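Local coordinates for protein nodulation fucosyltransferase NodZ (Bradyrhizobium sp., PDB 2HHC) that is, by name, a nodulation fucosyltransferase of the NodZ family, with the two-domain architecture expected of the GT-B clan, at residues G33-I38 against P68-D73; R5-R10 against N124-D129. One frame throughout, in Å; residues are numbered along the deposited sequence. Where two conformers were deposited one is given.

Contact 1: G33-I38 against P68-D73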
loop_
_atom_site.group_PDB
_atom_site.type_symbol
_atom_site.label_atom_id
_atom_site.label_comp_id
_atom_site.label_asym_id
_atom_site.label_seq_id
_atom_site.Cartn_x
_atom_site.Cartn_y
_atom_site.Cartn_z
ATOM N N GLY A 33 17.638 -3.038 -16.458
ATOM C CA GLY A 33 17.572 -4.316 -17.150
ATOM C C GLY A 33 17.697 -5.486 -16.211
ATOM O O GLY A 33 18.382 -6.464 -16.522
ATOM N N ARG A 34 17.006 -5.404 -15.087
ATOM C CA ARG A 34 17.019 -6.481 -14.093
ATOM C C ARG A 34 15.660 -7.146 -13.993
ATOM O O ARG A 34 14.611 -6.528 -14.247
ATOM C CB ARG A 34 17.434 -5.931 -12.724
ATOM C CG ARG A 34 18.846 -5.362 -12.664
ATOM C CD ARG A 34 19.053 -4.601 -11.360
ATOM N NE ARG A 34 20.370 -3.966 -11.321
ATOM C CZ ARG A 34 21.462 -4.492 -10.769
ATOM N NH1 ARG A 34 21.457 -5.706 -10.227
ATOM N NH2 ARG A 34 22.588 -3.801 -10.770
ATOM N N THR A 35 15.675 -8.369 -13.469
ATOM C CA THR A 35 14.468 -9.095 -13.162
ATOM C C THR A 35 13.997 -8.656 -11.784
ATOM O O THR A 35 14.773 -8.567 -10.851
ATOM C CB THR A 35 14.739 -10.599 -13.217
ATOM O OG1 THR A 35 14.982 -10.944 -14.569
ATOM C CG2 THR A 35 13.573 -11.470 -12.668
ATOM N N LEU A 36 12.682 -8.433 -11.632
ATOM C CA LEU A 36 12.061 -8.075 -10.356
ATOM C C LEU A 36 11.508 -9.270 -9.622
ATOM O O LEU A 36 10.799 -10.094 -10.186
ATOM C CB LEU A 36 10.921 -7.096 -10.583
ATOM C CG LEU A 36 10.153 -6.610 -9.380
ATOM C CD1 LEU A 36 11.032 -5.705 -8.476
ATOM C CD2 LEU A 36 8.961 -5.812 -9.856
ATOM N N VAL A 37 11.936 -9.419 -8.384
ATOM C CA VAL A 37 11.483 -10.490 -7.527
ATOM C C VAL A 37 10.617 -9.856 -6.423
ATOM O O VAL A 37 11.031 -8.919 -5.712
ATOM C CB VAL A 37 12.685 -11.164 -6.842
ATOM C CG1 VAL A 37 12.220 -12.273 -5.935
ATOM C CG2 VAL A 37 13.699 -11.675 -7.851
ATOM N N ILE A 38 9.372 -10.310 -6.293
ATOM C CA ILE A 38 8.442 -9.830 -5.269
ATOM C C ILE A 38 8.530 -10.834 -4.120
ATOM O O ILE A 38 8.128 -11.988 -4.276
ATOM C CB ILE A 38 7.016 -9.708 -5.792
ATOM C CG1 ILE A 38 6.966 -8.918 -7.106
ATOM C CG2 ILE A 38 6.142 -9.080 -4.688
ATOM C CD1 ILE A 38 5.564 -8.703 -7.686
ATOM N N PRO A 68 10.633 -8.571 -16.417
ATOM C CA PRO A 68 10.302 -9.919 -15.954
ATOM C C PRO A 68 10.131 -9.954 -14.443
ATOM O O PRO A 68 10.830 -9.247 -13.690
ATOM C CB PRO A 68 11.552 -10.742 -16.348
ATOM C CG PRO A 68 12.313 -9.900 -17.252
ATOM C CD PRO A 68 12.003 -8.495 -16.956
ATOM N N VAL A 69 9.209 -10.781 -13.949
ATOM C CA VAL A 69 8.860 -10.851 -12.523
ATOM C C VAL A 69 8.828 -12.284 -12.042
ATOM O O VAL A 69 8.279 -13.142 -12.695
ATOM C CB VAL A 69 7.490 -10.219 -12.264
ATOM C CG1 VAL A 69 7.041 -10.384 -10.820
ATOM C CG2 VAL A 69 7.511 -8.763 -12.652
ATOM N N ILE A 70 9.418 -12.491 -10.864
ATOM C CA ILE A 70 9.292 -13.713 -10.061
ATOM C C ILE A 70 8.531 -13.330 -8.811
ATOM O O ILE A 70 9.006 -12.532 -8.012
ATOM C CB ILE A 70 10.649 -14.284 -9.698
ATOM C CG1 ILE A 70 11.427 -14.687 -10.966
ATOM C CG2 ILE A 70 10.483 -15.519 -8.820
ATOM C CD1 ILE A 70 12.899 -14.957 -10.775
ATOM N N CYS A 71 7.358 -13.919 -8.595
ATOM C CA CYS A 71 6.468 -13.491 -7.516
ATOM C C CYS A 71 5.985 -14.588 -6.577
ATOM O O CYS A 71 5.030 -14.350 -5.800
ATOM C CB CYS A 71 5.170 -12.923 -8.139
ATOM S SG CYS A 71 4.055 -14.147 -8.865
ATOM N N ASP A 72 6.638 -15.741 -6.568
ATOM C CA ASP A 72 6.071 -16.886 -5.942
ATOM C C ASP A 72 7.049 -17.689 -5.096
ATOM O O ASP A 72 8.036 -17.109 -4.635
ATOM C CB ASP A 72 5.400 -17.711 -6.999
ATOM C CG ASP A 72 6.365 -18.228 -8.072
ATOM O OD1 ASP A 72 7.586 -18.283 -7.819
ATOM O OD2 ASP A 72 5.886 -18.597 -9.174
ATOM N N ASP A 73 6.798 -18.954 -4.833
ATOM C CA ASP A 73 7.668 -19.698 -3.938
ATOM C C ASP A 73 9.038 -20.046 -4.513
ATOM O O ASP A 73 9.879 -20.595 -3.814
ATOM C CB ASP A 73 6.951 -20.844 -3.213
ATOM C CG ASP A 73 5.995 -20.364 -2.007
ATOM O OD1 ASP A 73 5.183 -21.238 -1.632
ATOM O OD2 ASP A 73 6.068 -19.233 -1.402
#

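Contact 2: R5-R10 against N124-D129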
loop_
_atom_site.group_PDB
_atom_site.type_symbol
_atom_site.label_atom_id
_atom_site.label_comp_id
_atom_site.label_asym_id
_atom_site.label_seq_id
_atom_site.Cartn_x
_atom_site.Cartn_y
_atom_site.Cartn_z
ATOM N N ARG A 5 20.396 -10.588 -13.759
ATOM C CA ARG A 5 20.564 -9.725 -12.613
ATOM C C ARG A 5 19.186 -9.321 -12.061
ATOM O O ARG A 5 18.173 -9.420 -12.780
ATOM C CB ARG A 5 21.365 -8.509 -13.029
ATOM C CG ARG A 5 22.840 -8.893 -13.286
ATOM C CD ARG A 5 23.676 -7.861 -14.045
ATOM N NE ARG A 5 23.078 -6.552 -14.053
ATOM C CZ ARG A 5 23.552 -5.441 -13.474
ATOM N NH1 ARG A 5 24.729 -5.370 -12.795
ATOM N NH2 ARG A 5 22.818 -4.361 -13.638
ATOM N N PHE A 6 19.150 -8.923 -10.812
ATOM C CA PHE A 6 17.900 -8.879 -10.063
ATOM C C PHE A 6 17.740 -7.645 -9.177
ATOM O O PHE A 6 18.736 -7.045 -8.702
ATOM C CB PHE A 6 17.773 -10.139 -9.153
ATOM C CG PHE A 6 17.823 -11.426 -9.916
ATOM C CD1 PHE A 6 19.038 -12.001 -10.261
ATOM C CD2 PHE A 6 16.662 -12.083 -10.269
ATOM C CE1 PHE A 6 19.100 -13.192 -10.931
ATOM C CE2 PHE A 6 16.718 -13.291 -10.943
ATOM C CZ PHE A 6 17.944 -13.862 -11.259
ATOM N N VAL A 7 16.485 -7.320 -8.912
ATOM C CA VAL A 7 16.074 -6.426 -7.810
ATOM C C VAL A 7 15.050 -7.184 -6.996
ATOM O O VAL A 7 14.064 -7.645 -7.580
ATOM C CB VAL A 7 15.447 -5.078 -8.304
ATOM C CG1 VAL A 7 15.040 -4.232 -7.124
ATOM C CG2 VAL A 7 16.360 -4.323 -9.188
ATOM N N ILE A 8 15.283 -7.358 -5.701
ATOM C CA ILE A 8 14.340 -8.052 -4.839
ATOM C C ILE A 8 13.591 -7.021 -4.038
ATOM O O ILE A 8 14.181 -6.203 -3.308
ATOM C CB ILE A 8 15.053 -9.038 -3.919
ATOM C CG1 ILE A 8 15.938 -10.027 -4.736
ATOM C CG2 ILE A 8 14.037 -9.759 -3.094
ATOM C CD1 ILE A 8 16.701 -11.001 -3.877
ATOM N N SER A 9 12.272 -7.022 -4.114
ATOM C CA SER A 9 11.402 -6.177 -3.341
ATOM C C SER A 9 10.861 -6.944 -2.153
ATOM O O SER A 9 9.980 -7.807 -2.313
ATOM C CB SER A 9 10.260 -5.657 -4.214
ATOM O OG SER A 9 9.478 -4.730 -3.461
ATOM N N ARG A 10 11.377 -6.633 -0.955
ATOM C CA ARG A 10 10.982 -7.266 0.280
ATOM C C ARG A 10 10.174 -6.256 1.092
ATOM O O ARG A 10 10.689 -5.166 1.417
ATOM C CB ARG A 10 12.221 -7.651 1.082
ATOM C CG ARG A 10 13.299 -8.324 0.260
ATOM C CD ARG A 10 14.206 -9.162 1.197
ATOM N NE ARG A 10 13.521 -10.403 1.546
ATOM C CZ ARG A 10 13.227 -10.773 2.786
ATOM N NH1 ARG A 10 13.597 -10.039 3.830
ATOM N NH2 ARG A 10 12.520 -11.875 3.001
ATOM N N ASN A 124 25.059 -7.701 -8.620
ATOM C CA ASN A 124 24.198 -8.518 -9.445
ATOM C C ASN A 124 22.772 -8.620 -8.909
ATOM O O ASN A 124 21.843 -8.874 -9.681
ATOM C CB ASN A 124 24.797 -9.909 -9.679
ATOM C CG ASN A 124 25.998 -9.848 -10.559
ATOM O OD1 ASN A 124 25.999 -9.111 -11.535
ATOM N ND2 ASN A 124 27.031 -10.598 -10.229
ATOM N N THR A 125 22.606 -8.454 -7.598
ATOM C CA THR A 125 21.284 -8.445 -6.942
ATOM C C THR A 125 21.182 -7.249 -6.022
ATOM O O THR A 125 22.024 -7.081 -5.125
ATOM C CB THR A 125 21.056 -9.762 -6.172
ATOM O OG1 THR A 125 21.030 -10.862 -7.086
ATOM C CG2 THR A 125 19.710 -9.766 -5.410
ATOM N N ILE A 126 20.160 -6.413 -6.244
ATOM C CA ILE A 126 19.811 -5.303 -5.340
ATOM C C ILE A 126 18.770 -5.843 -4.384
ATOM O O ILE A 126 17.705 -6.287 -4.836
ATOM C CB ILE A 126 19.230 -4.117 -6.113
ATOM C CG1 ILE A 126 20.123 -3.726 -7.315
ATOM C CG2 ILE A 126 18.975 -2.938 -5.192
ATOM C CD1 ILE A 126 21.513 -3.458 -7.059
ATOM N N VAL A 127 19.011 -5.756 -3.084
ATOM C CA VAL A 127 18.018 -6.250 -2.122
ATOM C C VAL A 127 17.364 -5.039 -1.494
ATOM O O VAL A 127 18.020 -4.250 -0.789
ATOM C CB VAL A 127 18.639 -7.136 -1.006
ATOM C CG1 VAL A 127 17.489 -7.675 -0.088
ATOM C CG2 VAL A 127 19.467 -8.222 -1.612
ATOM N N CYS A 128 16.073 -4.846 -1.758
ATOM C CA CYS A 128 15.302 -3.766 -1.208
ATOM C C CYS A 128 14.502 -4.245 -0.002
ATOM O O CYS A 128 13.548 -4.971 -0.179
ATOM C CB CYS A 128 14.327 -3.179 -2.252
ATOM S SG CYS A 128 15.118 -2.504 -3.729
ATOM N N ASP A 129 14.943 -3.883 1.195
ATOM C CA ASP A 129 14.334 -4.381 2.428
ATOM C C ASP A 129 14.214 -3.234 3.464
ATOM O O ASP A 129 14.630 -3.304 4.612
ATOM C CB ASP A 129 15.130 -5.596 2.963
ATOM C CG ASP A 129 14.374 -6.445 3.915
ATOM O OD1 ASP A 129 13.195 -6.178 4.325
ATOM O OD2 ASP A 129 14.978 -7.497 4.286
HETATM O O HOH W 1 11.147 -4.428 4.043
#

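Contact 1: G33-I38 against P68-D73
Leu36 is held by both its backbone N and its backbone O, through the peptide groups on either side of its CA: the N donates to Pro68 O (2.9 Å), and the O accepts from Ile70 N (2.8 Å). Ile38 N then reaches Ile70 O, completing three nearly straight bonds in the alternating pattern of parallel strands. Leu36 O and Ile70 O also receive CA-H groups, from Val69 and Val37, Val69 CA lying 3.1 Å from Leu36 O. Toward 35-38 Pro68 contributes its carbonyl as acceptor, a role that needs no N-H, and sets its ring against Thr35.

Beyond the backbone, Thr35 sets CG2 against the end of Ile70, 4.0 Å from CD1. Its chi1 of -69° sets OG1 beside the backbone N, 3.9 Å from Pro68 CB; the hydroxyl is hydrogen-bonded to Glu4 OE2. Ile38 works on the opposite sheet face, where CD1 meets Val69 CG1 at 3.9 Å and lies near Cys71 CB. Beta-branched residues such as Val37, Val69 and Ile70 favour an extended backbone and offer methyls to both faces.

Outward from this shell, Leu36 and Ile38 press on helix 15-32 through Leu22, whereas Val37 and Ile70 face loop residues such as Phe80 and Leu78. Gly33, which without a side chain takes positive phi easily, closes that helix in a Schellman motif. Arg34 carries its guanidinium to a salt bridge with Asp120. Two neighbouring parallel strands, one entered after a short turn from a helix packed on the sheet, are characteristic of the Rossmann-like domains of the GT-B fold.

Contact 2: R5-R10 against N124-D129
Ile8 brings the end of its longer branch, CD1, obliquely against Thr125 CG2 (3.6 Å), with CG1 close behind. A chi1 of -54° holds CG1 anti to the carbonyl carbon. The two belong to paired parallel strands, 6-10 and 125-128, in the Rossmann-like sheet of one GT-B domain. Five backbone bonds join them in the staggered parallel pattern, Ile126, for example, bonding to Phe6 and Ile8, the residues that flank its partner Val7: Ile126 N to Phe6 O (2.9 Å), then Ile8 N to Ile126 O (2.8 Å).

On the face with Ile8, Phe6 carries its ring away from 125-128, against Thr35 and Val37, and meets Phe80 edge-to-face; a bound phosphate ion lies about 4 Å from its side chain. Thr125 turns its hydroxyl to Pro81 O, so this buried polar atom is satisfied. The other face carries Val7, whose CG1 touches Cys128 SG at 3.8 Å, and helix 15-32 packs there on Val7 and on the small Ser9, which lets Leu22 and Ala25 of the helix come close to the strand.

At the N-terminal end, Arg5 crosses Asn124 at about a right angle, its CG and CD methylenes against OD1, while its guanidinium goes to Asp120. The C-terminal end is polar. Arg10 runs CD beside Val127 CG1 (3.8 Å), and its NE pairs with Asp39; Asp129 OD1 pairs with Arg12. In the conformer described, one of two deposited for Arg10 as for Arg5, Arg10 NH1 forms a salt bridge to Asp129 OD2 at 2.9 Å, the oxygen lying in the guanidinium plane but met from above its carboxylate plane, the planes 84° apart.

From the N terminus the chain first lays down strand 6-10, whose contact with 124-129 (contact 2) closes a loop of more than a hundred residues. Inside that loop, helix 15-32 leads back to the strand beginning near Thr35, and contact 1 closes a much shorter loop of 29 residues when 68-73 comes alongside. Contact 1 is thus nested within contact 2, not crossed with it. Strands 35-39 and 6-10 are neighbours, linked by probable hydrogen bonds such as Val37 O to Ser9 N at 2.8 Å, so the two contacts join four parallel strands in the order 67-70, 35-39, 6-10, 125-128.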